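Local atomic coordinates of Alpha/beta hydrolase fold protein (Chitinophaga pinensis, PDB entry 4PW0), a protein that probably acts as a serine-dependent hydrolase of the alpha/beta hydrolase fold, with a substrate that is not established. Residues 29-34 / 56-61; 84-89 / 116-121; 136-141 / 214-219. All coordinates share one frame; numbering follows the deposited sequence. Where two conformers were deposited one is given.

Contact 1 of 3, residues 29-34 / 56-61; sequences RSLGAP and ITNGLS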
ATOM      1  N   ARG A  29      25.048  -6.226 -13.090  1.00 19.77           N
ATOM      2  CA  ARG A  29      25.686  -5.684 -11.892  1.00 19.90           C
ATOM      3  C   ARG A  29      25.115  -6.306 -10.646  1.00 21.10           C
ATOM      4  O   ARG A  29      23.937  -6.678 -10.580  1.00 21.61           O
ATOM      5  CB  ARG A  29      25.608  -4.152 -11.843  1.00 19.85           C
ATOM      6  CG  ARG A  29      26.075  -3.439 -13.076  1.00 20.92           C
ATOM      7  CD  ARG A  29      26.079  -1.937 -12.951  1.00 23.72           C
ATOM      8  NE  ARG A  29      26.318  -1.281 -14.205  1.00 23.65           N
ATOM      9  CZ  ARG A  29      25.754  -0.158 -14.627  1.00 22.24           C
ATOM     10  NH1 ARG A  29      24.841   0.466 -13.876  1.00 23.26           N
ATOM     11  NH2 ARG A  29      26.065   0.304 -15.809  1.00 22.28           N
ATOM     12  N   SER A  30      25.959  -6.446  -9.640  1.00 21.25           N
ATOM     13  CA  SER A  30      25.577  -6.984  -8.356  1.00 21.09           C
ATOM     14  C   SER A  30      25.839  -5.923  -7.301  1.00 23.23           C
ATOM     15  O   SER A  30      26.967  -5.398  -7.177  1.00 24.95           O
ATOM     16  CB  SER A  30      26.322  -8.279  -8.037  1.00 23.89           C
ATOM     17  OG  SER A  30      25.879  -8.847  -6.835  1.00 26.62           O
ATOM     18  N   LEU A  31      24.777  -5.536  -6.607  1.00 21.47           N
ATOM     19  CA  LEU A  31      24.844  -4.530  -5.577  1.00 22.82           C
ATOM     20  C   LEU A  31      24.651  -5.124  -4.229  1.00 22.18           C
ATOM     21  O   LEU A  31      23.972  -6.139  -4.041  1.00 24.94           O
ATOM     22  CB  LEU A  31      23.789  -3.443  -5.782  1.00 23.01           C
ATOM     23  CG  LEU A  31      24.038  -2.418  -6.875  1.00 26.93           C
ATOM     24  CD1 LEU A  31      24.180  -2.982  -8.264  1.00 29.35           C
ATOM     25  CD2 LEU A  31      22.919  -1.371  -6.853  1.00 27.37           C
ATOM     26  N   GLY A  32      25.245  -4.441  -3.241  1.00 26.08           N
ATOM     27  CA  GLY A  32      25.155  -4.928  -1.871  1.00 27.34           C
ATOM     28  C   GLY A  32      26.118  -6.082  -1.606  1.00 29.27           C
ATOM     29  O   GLY A  32      26.870  -6.528  -2.485  1.00 28.96           O
ATOM     30  N   ALA A  33      26.042  -6.581  -0.388  1.00 30.19           N
ATOM     31  CA  ALA A  33      26.784  -7.771   0.014  1.00 32.32           C
ATOM     32  C   ALA A  33      26.102  -9.025  -0.501  1.00 32.80           C
ATOM     33  O   ALA A  33      24.884  -9.107  -0.481  1.00 35.39           O
ATOM     34  CB  ALA A  33      26.862  -7.816   1.527  1.00 35.85           C
ATOM     35  N   PRO A  34      26.885 -10.014  -0.959  1.00 33.10           N
ATOM     36  CA  PRO A  34      26.277 -11.292  -1.317  1.00 31.98           C
ATOM     37  C   PRO A  34      25.375 -11.843  -0.219  1.00 36.94           C
ATOM     38  O   PRO A  34      25.687 -11.701   0.965  1.00 39.97           O
ATOM     39  CB  PRO A  34      27.484 -12.188  -1.612  1.00 38.20           C
ATOM     40  CG  PRO A  34      28.558 -11.234  -2.040  1.00 42.59           C
ATOM     41  CD  PRO A  34      28.353 -10.032  -1.149  1.00 39.30           C
ATOM     42  N   ILE A  56      16.514   3.483  -5.336  1.00 17.67           N
ATOM     43  CA  ILE A  56      15.848   2.228  -5.141  1.00 18.58           C
ATOM     44  C   ILE A  56      16.831   1.076  -5.062  1.00 17.75           C
ATOM     45  O   ILE A  56      16.761   0.233  -4.146  1.00 18.38           O
ATOM     46  CB  ILE A  56      14.807   2.021  -6.255  1.00 17.61           C
ATOM     47  CG1 ILE A  56      13.733   3.124  -6.134  1.00 17.71           C
ATOM     48  CG2 ILE A  56      14.196   0.647  -6.120  1.00 19.54           C
ATOM     49  CD1 ILE A  56      12.661   3.074  -7.211  1.00 19.57           C
ATOM     50  N   THR A  57      17.783   1.055  -5.994  1.00 17.01           N
ATOM     51  CA  THR A  57      18.727  -0.051  -5.951  1.00 17.45           C
ATOM     52  C   THR A  57      19.692   0.055  -4.760  1.00 18.28           C
ATOM     53  O   THR A  57      19.970  -0.975  -4.142  1.00 19.54           O
ATOM     54  CB  THR A  57      19.527  -0.167  -7.241  1.00 18.66           C
ATOM     55  OG1 THR A  57      20.264   1.036  -7.470  1.00 19.24           O
ATOM     56  CG2 THR A  57      18.636  -0.504  -8.443  1.00 20.56           C
ATOM     57  N   ASN A  58      20.102   1.270  -4.399  1.00 17.92           N
ATOM     58  CA  ASN A  58      20.879   1.423  -3.173  1.00 19.76           C
ATOM     59  C   ASN A  58      20.051   1.064  -1.935  1.00 20.57           C
ATOM     60  O   ASN A  58      20.525   0.375  -1.012  1.00 23.35           O
ATOM     61  CB  ASN A  58      21.476   2.822  -3.045  1.00 20.96           C
ATOM     62  CG  ASN A  58      22.612   3.068  -4.025  1.00 19.28           C
ATOM     63  OD1 ASN A  58      23.283   2.119  -4.426  1.00 22.87           O
ATOM     64  ND2 ASN A  58      22.825   4.297  -4.429  1.00 22.04           N
ATOM     65  N   GLY A  59      18.810   1.550  -1.887  1.00 19.03           N
ATOM     66  CA  GLY A  59      17.992   1.277  -0.742  1.00 20.22           C
ATOM     67  C   GLY A  59      17.702  -0.199  -0.492  1.00 20.28           C
ATOM     68  O   GLY A  59      17.768  -0.704   0.642  1.00 22.69           O
ATOM     69  N   LEU A  60      17.372  -0.929  -1.562  1.00 19.09           N
ATOM     70  CA  LEU A  60      17.069  -2.321  -1.411  1.00 19.45           C
ATOM     71  C   LEU A  60      18.329  -3.185  -1.226  1.00 22.44           C
ATOM     72  O   LEU A  60      18.236  -4.230  -0.592  1.00 24.63           O
ATOM     73  CB  LEU A  60      16.230  -2.832  -2.591  1.00 19.05           C
ATOM     74  CG  LEU A  60      14.781  -2.307  -2.535  1.00 20.63           C
ATOM     75  CD1 LEU A  60      14.075  -2.725  -3.828  1.00 20.86           C
ATOM     76  CD2 LEU A  60      14.056  -2.795  -1.304  1.00 23.93           C
ATOM     77  N   SER A  61      19.469  -2.742  -1.734  1.00 20.44           N
ATOM     78  CA  SER A  61      20.706  -3.518  -1.588  1.00 22.92           C
ATOM     79  C   SER A  61      21.357  -3.354  -0.215  1.00 24.29           C
ATOM     80  O   SER A  61      22.331  -4.055   0.076  1.00 26.28           O
ATOM     81  CB  SER A  61      21.710  -3.196  -2.689  1.00 21.45           C
ATOM     82  OG  SER A  61      22.158  -1.885  -2.698  1.00 25.45           O
TER
HETATM   83  O   HOH W   1      23.968  -5.682   1.369  1.00 40.05           O
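Leu-31, the last residue of strand 24-31, lays its side chain against Thr-57 and Ser-61 of helix 54-61, and its atoms can be followed outward. Its CB meets Ser-61 first, lying 3.7 Å from Ser-61 CB and almost as near to Ser-61 OG. With chi1 at -76°, CG stands anti to the carbonyl carbon and beside the backbone N. Further out, Leu-31 CD2 comes within 3.6 Å of Thr-57 CB, where the two side chains cross obliquely. One leucine thus spans a full turn of the helix. The serine hydroxyl is already engaged along that helix: Ser-61 OG donates to Thr-57 O at 2.8 Å. The same carbonyl also accepts Ser-61 N at 3.0 Å, so two bonds grip it. An alanine at Ser-61 would probably leave Thr-57 O with the backbone bond alone from this residue and open a small gap beside Leu-31 CB. Past the strand, Gly-32 turns with a positive phi (78°) and brings its CA 3.5 Å from Ser-61 O, a weak CA-H...O contact. A CB on Gly-32 would clash with that oxygen. Water 1 bridges the backbones, accepting from Ala-33 N at 2.9 Å and donating to Ser-61 O at 2.6 Å. Nearby, strand 66-69 supports both elements: Leu-31 pairs with Leu-66 through the backbone, and Ser-61 touches the Leu-66 side chain. No direct hydrogen bond links 29-34 to 56-61, which implies that apolar packing of Leu-31 holds strand to helix and one water joins the following loop to Ser-61 O, while the serine hydroxyl spends its proton inside its own helix.

Contact 2 of 3, residues 84-89 / 116-121; sequences NVAAMT and VQYMAH
Tyr-118 holds CG anti to its backbone N (chi1 -165°), and its ring meets Ala-86 and Thr-89 of helix 85-98. Thr-89 answers with OG1 anti to its carbonyl carbon (chi1 -56°) and CG2 anti to its backbone N. Its two branches therefore do different work. OG1 donates to Val-85 O at 2.8 Å, from above the carbonyl plane, and this oxygen also takes the backbone N-H of Thr-89. The same Thr-89 OG1 lies 3.6 Å from Tyr-118 CD2, approaching the ring obliquely. CG2 sits in the plane of the tyrosine ring, at its edge, and packs 3.7 Å from Met-119 CA. Met-119 CE, the end of a selenomethionine, lies 4.0 Å from Thr-89 CG2. One turn earlier, Ala-86 CB touches Tyr-118 CE2 at 3.6 Å, again obliquely, while Val-85 and Tyr-118 pass alongside, pointing in opposite senses, with 4.1 Å between Val-85 CG1 and Tyr-118 CB. Asn-84 N-caps helix 85-98, its OD1 accepting from Ala-87 N at 2.9 Å. The axes of the two helical segments, 85-89 and 116-121, approach to 9.2 Å and cross at -69°. No hydrogen bond passes between the segments, so the seam is van der Waals packing of Tyr-118 and Met-119 against Val-85, Ala-86 and Thr-89. Trp-210 of helix 197-212 also packs on Val-85. Each helix connects sheet strands, 66-69 to 104-109 and 104-109 to 127-133, and their packing is consistent with the alpha/beta hydrolase fold, whose central sheet is flanked by such connecting helices; helix 111-122 follows what is probably the nucleophile elbow.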
ATOM      1  N   ASN A  84       8.836 -11.911 -27.650  1.00 17.20           N
ATOM      2  CA  ASN A  84       7.783 -12.363 -26.760  1.00 18.21           C
ATOM      3  C   ASN A  84       8.305 -12.570 -25.342  1.00 16.93           C
ATOM      4  O   ASN A  84       9.465 -12.960 -25.113  1.00 18.20           O
ATOM      5  CB  ASN A  84       7.170 -13.667 -27.323  1.00 20.43           C
ATOM      6  CG  ASN A  84       8.148 -14.834 -27.377  1.00 20.79           C
ATOM      7  OD1 ASN A  84       8.211 -15.663 -26.475  1.00 21.35           O
ATOM      8  ND2 ASN A  84       8.955 -14.865 -28.431  1.00 20.77           N
ATOM      9  N   VAL A  85       7.391 -12.379 -24.381  1.00 17.35           N
ATOM     10  CA  VAL A  85       7.719 -12.503 -22.969  1.00 17.79           C
ATOM     11  C   VAL A  85       8.193 -13.910 -22.600  1.00 17.35           C
ATOM     12  O   VAL A  85       9.104 -14.054 -21.773  1.00 18.00           O
ATOM     13  CB  VAL A  85       6.530 -12.042 -22.087  1.00 17.27           C
ATOM     14  CG1 VAL A  85       6.710 -12.480 -20.649  1.00 17.98           C
ATOM     15  CG2 VAL A  85       6.369 -10.515 -22.187  1.00 19.19           C
ATOM     16  N   ALA A  86       7.573 -14.952 -23.166  1.00 18.02           N
ATOM     17  CA  ALA A  86       7.976 -16.279 -22.785  1.00 18.93           C
ATOM     18  C   ALA A  86       9.451 -16.533 -23.061  1.00 19.27           C
ATOM     19  O   ALA A  86      10.143 -17.128 -22.233  1.00 19.50           O
ATOM     20  CB  ALA A  86       7.107 -17.329 -23.495  1.00 20.46           C
ATOM     21  N   ALA A  87       9.921 -16.109 -24.226  1.00 18.99           N
ATOM     22  CA  ALA A  87      11.343 -16.264 -24.557  1.00 18.71           C
ATOM     23  C   ALA A  87      12.256 -15.408 -23.690  1.00 19.59           C
ATOM     24  O   ALA A  87      13.325 -15.810 -23.288  1.00 20.11           O
ATOM     25  CB  ALA A  87      11.577 -15.981 -26.038  1.00 20.63           C
HETATM   26  N   MSE A  88      11.795 -14.177 -23.396  1.00 17.88           N
HETATM   27  CA  MSE A  88      12.579 -13.344 -22.477  1.00 17.90           C
HETATM   28  C   MSE A  88      12.728 -13.939 -21.117  1.00 17.85           C
HETATM   29  O   MSE A  88      13.759 -13.777 -20.451  1.00 18.26           O
HETATM   30  CB  MSE A  88      11.927 -11.970 -22.337  1.00 16.98           C
HETATM   31  CG  MSE A  88      11.931 -11.190 -23.652  1.00 17.99           C
HETATM   32 SE   MSE A  88      11.013  -9.465 -23.408  0.65 19.14          SE
HETATM   33  CE  MSE A  88      11.058  -8.906 -25.238  1.00 19.16           C
ATOM     34  N   THR A  89      11.704 -14.662 -20.678  1.00 18.44           N
ATOM     35  CA  THR A  89      11.712 -15.355 -19.404  1.00 18.76           C
ATOM     36  C   THR A  89      12.698 -16.535 -19.452  1.00 19.12           C
ATOM     37  O   THR A  89      13.468 -16.704 -18.519  1.00 19.60           O
ATOM     38  CB  THR A  89      10.293 -15.841 -19.031  1.00 19.28           C
ATOM     39  OG1 THR A  89       9.378 -14.731 -19.030  1.00 18.58           O
ATOM     40  CG2 THR A  89      10.291 -16.474 -17.667  1.00 20.37           C
ATOM     41  N   VAL A 116       8.127 -11.413 -14.660  1.00 16.26           N
ATOM     42  CA  VAL A 116       8.121 -12.093 -13.347  1.00 15.79           C
ATOM     43  C   VAL A 116       6.843 -12.899 -13.163  1.00 16.60           C
ATOM     44  O   VAL A 116       6.879 -13.911 -12.490  1.00 18.21           O
ATOM     45  CB  VAL A 116       8.342 -11.135 -12.166  1.00 17.11           C
ATOM     46  CG1 VAL A 116       9.715 -10.466 -12.295  1.00 17.58           C
ATOM     47  CG2 VAL A 116       7.244 -10.076 -12.005  1.00 16.98           C
ATOM     48  N   GLN A 117       5.723 -12.450 -13.731  1.00 15.86           N
ATOM     49  CA  GLN A 117       4.480 -13.250 -13.672  1.00 15.81           C
ATOM     50  C   GLN A 117       4.670 -14.580 -14.428  1.00 18.07           C
ATOM     51  O   GLN A 117       4.333 -15.640 -13.923  1.00 19.28           O
ATOM     52  CB  GLN A 117       3.324 -12.518 -14.288  1.00 17.08           C
ATOM     53  CG  GLN A 117       2.843 -11.290 -13.531  1.00 15.91           C
ATOM     54  CD  GLN A 117       1.790 -10.556 -14.328  1.00 16.19           C
ATOM     55  OE1 GLN A 117       0.694 -11.081 -14.553  1.00 18.42           O
ATOM     56  NE2 GLN A 117       2.093  -9.335 -14.720  1.00 16.85           N
ATOM     57  N   TYR A 118       5.197 -14.498 -15.644  1.00 17.24           N
ATOM     58  CA  TYR A 118       5.396 -15.683 -16.453  1.00 17.87           C
ATOM     59  C   TYR A 118       6.399 -16.622 -15.770  1.00 17.33           C
ATOM     60  O   TYR A 118       6.210 -17.853 -15.743  1.00 20.04           O
ATOM     61  CB  TYR A 118       5.808 -15.313 -17.882  1.00 19.66           C
ATOM     62  CG  TYR A 118       5.657 -16.484 -18.824  1.00 20.53           C
ATOM     63  CD1 TYR A 118       4.407 -16.876 -19.241  1.00 26.45           C
ATOM     64  CD2 TYR A 118       6.728 -17.226 -19.230  1.00 19.30           C
ATOM     65  CE1 TYR A 118       4.219 -17.985 -20.048  1.00 28.35           C
ATOM     66  CE2 TYR A 118       6.553 -18.360 -20.048  1.00 22.43           C
ATOM     67  CZ  TYR A 118       5.316 -18.713 -20.461  1.00 24.13           C
ATOM     68  OH  TYR A 118       5.148 -19.830 -21.271  1.00 30.26           O
HETATM   69  N   MSE A 119       7.465 -16.075 -15.207  1.00 17.56           N
HETATM   70  CA  MSE A 119       8.481 -16.877 -14.515  1.00 17.29           C
HETATM   71  C   MSE A 119       7.904 -17.599 -13.333  1.00 19.47           C
HETATM   72  O   MSE A 119       8.245 -18.766 -13.064  1.00 20.65           O
HETATM   73  CB  MSE A 119       9.663 -16.004 -14.055  1.00 18.80           C
HETATM   74  CG  MSE A 119      10.896 -16.838 -13.713  1.00 19.55           C
HETATM   75 SE   MSE A 119      12.412 -15.751 -13.186  0.65 21.45          SE
HETATM   76  CE  MSE A 119      12.856 -15.155 -14.961  1.00 20.39           C
ATOM     77  N   ALA A 120       7.034 -16.932 -12.588  1.00 18.67           N
ATOM     78  CA  ALA A 120       6.410 -17.571 -11.450  1.00 19.78           C
ATOM     79  C   ALA A 120       5.506 -18.724 -11.886  1.00 21.21           C
ATOM     80  O   ALA A 120       5.331 -19.712 -11.120  1.00 22.60           O
ATOM     81  CB  ALA A 120       5.593 -16.536 -10.662  1.00 20.62           C
ATOM     82  N   HIS A 121       4.927 -18.604 -13.063  1.00 20.25           N
ATOM     83  CA  HIS A 121       4.128 -19.660 -13.645  1.00 21.28           C
ATOM     84  C   HIS A 121       4.952 -20.883 -14.050  1.00 24.10           C
ATOM     85  O   HIS A 121       4.603 -22.036 -13.682  1.00 24.92           O
ATOM     86  CB  HIS A 121       3.291 -19.168 -14.836  1.00 22.21           C
ATOM     87  CG  HIS A 121       2.589 -20.269 -15.552  1.00 24.23           C
ATOM     88  ND1 HIS A 121       1.679 -21.091 -14.929  1.00 26.46           N
ATOM     89  CD2 HIS A 121       2.698 -20.711 -16.826  1.00 25.80           C
ATOM     90  CE1 HIS A 121       1.251 -21.998 -15.794  1.00 30.76           C
ATOM     91  NE2 HIS A 121       1.850 -21.787 -16.955  1.00 28.17           N
TER

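Contact 3 of 3, residues 136-141 / 214-219; sequences APQGVK and TPSFEI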
ATOM      1  N   ALA A 136       0.604  -5.280 -15.567  1.00 14.76           N
ATOM      2  CA  ALA A 136      -0.777  -5.670 -15.856  1.00 15.25           C
ATOM      3  C   ALA A 136      -0.743  -7.157 -16.172  1.00 16.21           C
ATOM      4  O   ALA A 136       0.292  -7.673 -16.597  1.00 17.18           O
ATOM      5  CB  ALA A 136      -1.346  -4.891 -17.046  1.00 16.43           C
ATOM      6  N   PRO A 137      -1.890  -7.823 -15.982  1.00 16.16           N
ATOM      7  CA  PRO A 137      -1.944  -9.230 -16.411  1.00 18.04           C
ATOM      8  C   PRO A 137      -1.992  -9.393 -17.945  1.00 17.37           C
ATOM      9  O   PRO A 137      -2.290  -8.443 -18.670  1.00 16.70           O
ATOM     10  CB  PRO A 137      -3.233  -9.713 -15.815  1.00 24.09           C
ATOM     11  CG  PRO A 137      -3.992  -8.554 -15.366  1.00 23.81           C
ATOM     12  CD  PRO A 137      -3.181  -7.327 -15.462  1.00 16.99           C
ATOM     13  N   GLN A 138      -1.751 -10.617 -18.389  1.00 17.87           N
ATOM     14  CA  GLN A 138      -1.947 -10.965 -19.780  1.00 17.53           C
ATOM     15  C   GLN A 138      -3.364 -10.594 -20.233  1.00 17.46           C
ATOM     16  O   GLN A 138      -4.332 -10.755 -19.503  1.00 19.16           O
ATOM     17  CB  GLN A 138      -1.799 -12.461 -20.009  1.00 18.36           C
ATOM     18  CG  GLN A 138      -0.424 -13.035 -19.835  1.00 19.37           C
ATOM     19  CD  GLN A 138      -0.381 -14.513 -20.100  1.00 21.28           C
ATOM     20  OE1 GLN A 138      -1.262 -15.243 -19.657  1.00 21.26           O
ATOM     21  NE2 GLN A 138       0.648 -14.970 -20.763  1.00 22.41           N
ATOM     22  N   GLY A 139      -3.461 -10.193 -21.497  1.00 16.80           N
ATOM     23  CA  GLY A 139      -4.746 -10.080 -22.169  1.00 18.30           C
ATOM     24  C   GLY A 139      -5.446  -8.752 -22.076  1.00 18.12           C
ATOM     25  O   GLY A 139      -6.530  -8.552 -22.615  1.00 20.71           O
ATOM     26  N   VAL A 140      -4.831  -7.783 -21.406  1.00 17.35           N
ATOM     27  CA  VAL A 140      -5.532  -6.533 -21.162  1.00 18.19           C
ATOM     28  C   VAL A 140      -5.659  -5.678 -22.410  1.00 17.25           C
ATOM     29  O   VAL A 140      -4.702  -5.499 -23.177  1.00 18.06           O
ATOM     30  CB  VAL A 140      -4.836  -5.727 -20.046  1.00 17.56           C
ATOM     31  CG1 VAL A 140      -5.080  -6.392 -18.695  1.00 17.58           C
ATOM     32  CG2 VAL A 140      -3.338  -5.476 -20.300  1.00 18.49           C
ATOM     33  N   LYS A 141      -6.849  -5.108 -22.601  1.00 17.35           N
ATOM     34  CA  LYS A 141      -7.164  -4.347 -23.793  0.60 18.38           C
ATOM     35  C   LYS A 141      -6.329  -3.080 -23.942  1.00 17.33           C
ATOM     36  O   LYS A 141      -6.072  -2.620 -25.048  1.00 18.93           O
ATOM     37  CB  LYS A 141      -8.664  -4.011 -23.804  0.60 21.21           C
ATOM     38  CG  LYS A 141      -9.610  -5.196 -23.666  0.60 31.88           C
ATOM     39  CD  LYS A 141      -9.378  -6.289 -24.702  0.60 37.21           C
ATOM     40  CE  LYS A 141     -10.546  -7.260 -24.731  0.60 36.70           C
ATOM     41  NZ  LYS A 141     -10.125  -8.512 -25.402  0.60 39.82           N
ATOM     42  N   THR A 214      -4.593 -14.252 -25.965  1.00 24.37           N
ATOM     43  CA  THR A 214      -5.378 -14.792 -24.896  0.60 25.07           C
ATOM     44  C   THR A 214      -4.453 -15.243 -23.763  1.00 24.29           C
ATOM     45  O   THR A 214      -3.383 -15.802 -24.026  1.00 25.03           O
ATOM     46  CB  THR A 214      -6.181 -16.035 -25.362  0.60 26.11           C
ATOM     47  OG1 THR A 214      -6.672 -15.867 -26.703  0.60 39.73           O
ATOM     48  CG2 THR A 214      -7.306 -16.254 -24.418  0.60 24.44           C
ATOM     49  N   PRO A 215      -4.873 -15.044 -22.493  1.00 24.21           N
ATOM     50  CA  PRO A 215      -4.001 -15.521 -21.407  1.00 23.99           C
ATOM     51  C   PRO A 215      -3.672 -17.016 -21.535  1.00 23.45           C
ATOM     52  O   PRO A 215      -4.529 -17.847 -21.969  1.00 26.56           O
ATOM     53  CB  PRO A 215      -4.832 -15.257 -20.168  1.00 25.48           C
ATOM     54  CG  PRO A 215      -5.620 -14.055 -20.529  1.00 25.04           C
ATOM     55  CD  PRO A 215      -6.026 -14.307 -21.958  1.00 25.52           C
ATOM     56  N   SER A 216      -2.455 -17.359 -21.152  1.00 23.76           N
ATOM     57  CA  SER A 216      -1.935 -18.713 -21.250  1.00 25.39           C
ATOM     58  C   SER A 216      -1.810 -19.398 -19.898  1.00 26.36           C
ATOM     59  O   SER A 216      -1.454 -20.591 -19.822  1.00 27.85           O
ATOM     60  CB  SER A 216      -0.590 -18.703 -21.959  1.00 25.82           C
ATOM     61  OG  SER A 216       0.434 -17.992 -21.238  1.00 25.26           O
ATOM     62  N   PHE A 217      -2.058 -18.654 -18.826  1.00 23.68           N
ATOM     63  CA  PHE A 217      -2.088 -19.229 -17.488  1.00 23.60           C
ATOM     64  C   PHE A 217      -3.013 -18.399 -16.622  1.00 22.87           C
ATOM     65  O   PHE A 217      -3.371 -17.271 -16.960  1.00 23.64           O
ATOM     66  CB  PHE A 217      -0.670 -19.318 -16.889  1.00 26.83           C
ATOM     67  CG  PHE A 217      -0.056 -17.982 -16.578  1.00 24.72           C
ATOM     68  CD1 PHE A 217       0.659 -17.269 -17.550  1.00 25.60           C
ATOM     69  CD2 PHE A 217      -0.183 -17.429 -15.314  1.00 24.92           C
ATOM     70  CE1 PHE A 217       1.209 -16.039 -17.257  1.00 25.54           C
ATOM     71  CE2 PHE A 217       0.376 -16.208 -15.046  1.00 25.62           C
ATOM     72  CZ  PHE A 217       1.076 -15.525 -16.003  1.00 26.07           C
ATOM     73  N   GLU A 218      -3.459 -18.989 -15.516  1.00 25.19           N
ATOM     74  CA  GLU A 218      -4.372 -18.345 -14.590  1.00 25.69           C
ATOM     75  C   GLU A 218      -3.573 -17.557 -13.563  1.00 23.40           C
ATOM     76  O   GLU A 218      -2.718 -18.118 -12.908  1.00 24.54           O
ATOM     77  CB  GLU A 218      -5.210 -19.407 -13.862  1.00 28.93           C
ATOM     78  CG  GLU A 218      -6.173 -20.097 -14.810  1.00 34.08           C
ATOM     79  CD  GLU A 218      -7.216 -19.135 -15.341  1.00 40.81           C
ATOM     80  OE1 GLU A 218      -7.580 -18.157 -14.640  1.00 62.69           O
ATOM     81  OE2 GLU A 218      -7.714 -19.377 -16.458  1.00 73.48           O
ATOM     82  N   ILE A 219      -3.868 -16.263 -13.451  1.00 25.76           N
ATOM     83  CA  ILE A 219      -3.206 -15.424 -12.442  0.70 25.94           C
ATOM     84  C   ILE A 219      -3.431 -15.984 -11.042  1.00 23.13           C
ATOM     85  O   ILE A 219      -2.547 -15.950 -10.202  1.00 22.28           O
ATOM     86  CB  ILE A 219      -3.709 -13.950 -12.502  0.70 29.51           C
ATOM     87  CG1 ILE A 219      -3.063 -13.234 -13.673  0.70 40.86           C
ATOM     88  CG2 ILE A 219      -3.356 -13.184 -11.215  0.70 30.41           C
ATOM     89  CD1 ILE A 219      -1.560 -13.162 -13.563  0.70 47.95           C
TER
HETATM   90  O   HOH W   2      -2.458 -14.674 -17.180  1.00 21.67           O
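Gln-138 runs across Phe-217 at about a right angle, its amide plane turned 43° from the plane of the ring. The chain is extended beyond CG, and OE1 ends 3.5 Å from Phe-217 CD1, meeting the ring obliquely. Both ends of the amide are engaged by Ser-216. OE1 accepts Ser-216 N at 2.9 Å in a fairly straight bond (160° at the hydrogen), and NE2 donates to Ser-216 OG at 3.1 Å, with that oxygen only 2° out of the amide plane. This two-point grip fixes the rotation of the amide. Water 2 donates to Gln-138 OE1 at 2.8 Å and to Phe-217 O, and its oxygen stands over the centre of one face of the phenyl ring. Pro-215 fits alongside, its CG 3.7 Å from Gln-138 O. The glutamine occupies the second position of a type II turn from Pro-137 to Val-140, with Gly-139 third, where a CB would be tight against Pro-215 CG. Around the two loops, Phe-217 stacks on His-121 and touches Tyr-118 of helix 111-122, Gly-139 shares a backbone bond with Trp-210 near the end of helix 197-212, and Pro-137 rests on Leu-245 of helix 240-248.

Overall arrangement
Contacts 1 and 2 are buried and involve regular elements, strand on helix and helix on helix, while contact 3 is partly buried and joins two loops. Their chemistry follows suit: contacts 1 and 2 have no direct hydrogen bond across, though a water bridges contact 1, whereas contact 3 relies on two direct bonds and a water. Contacts 1 and 3 lie on opposite sides of the chain's centre, their own centres 31 Å apart. Contacts 2 and 3 are neighbours with centres 12 Å apart, and helix 111-122 ties them: Gln-117 probably hydrogen-bonds Ala-136 O and packs on Pro-137 and Ile-219. Contact 1 touches neither.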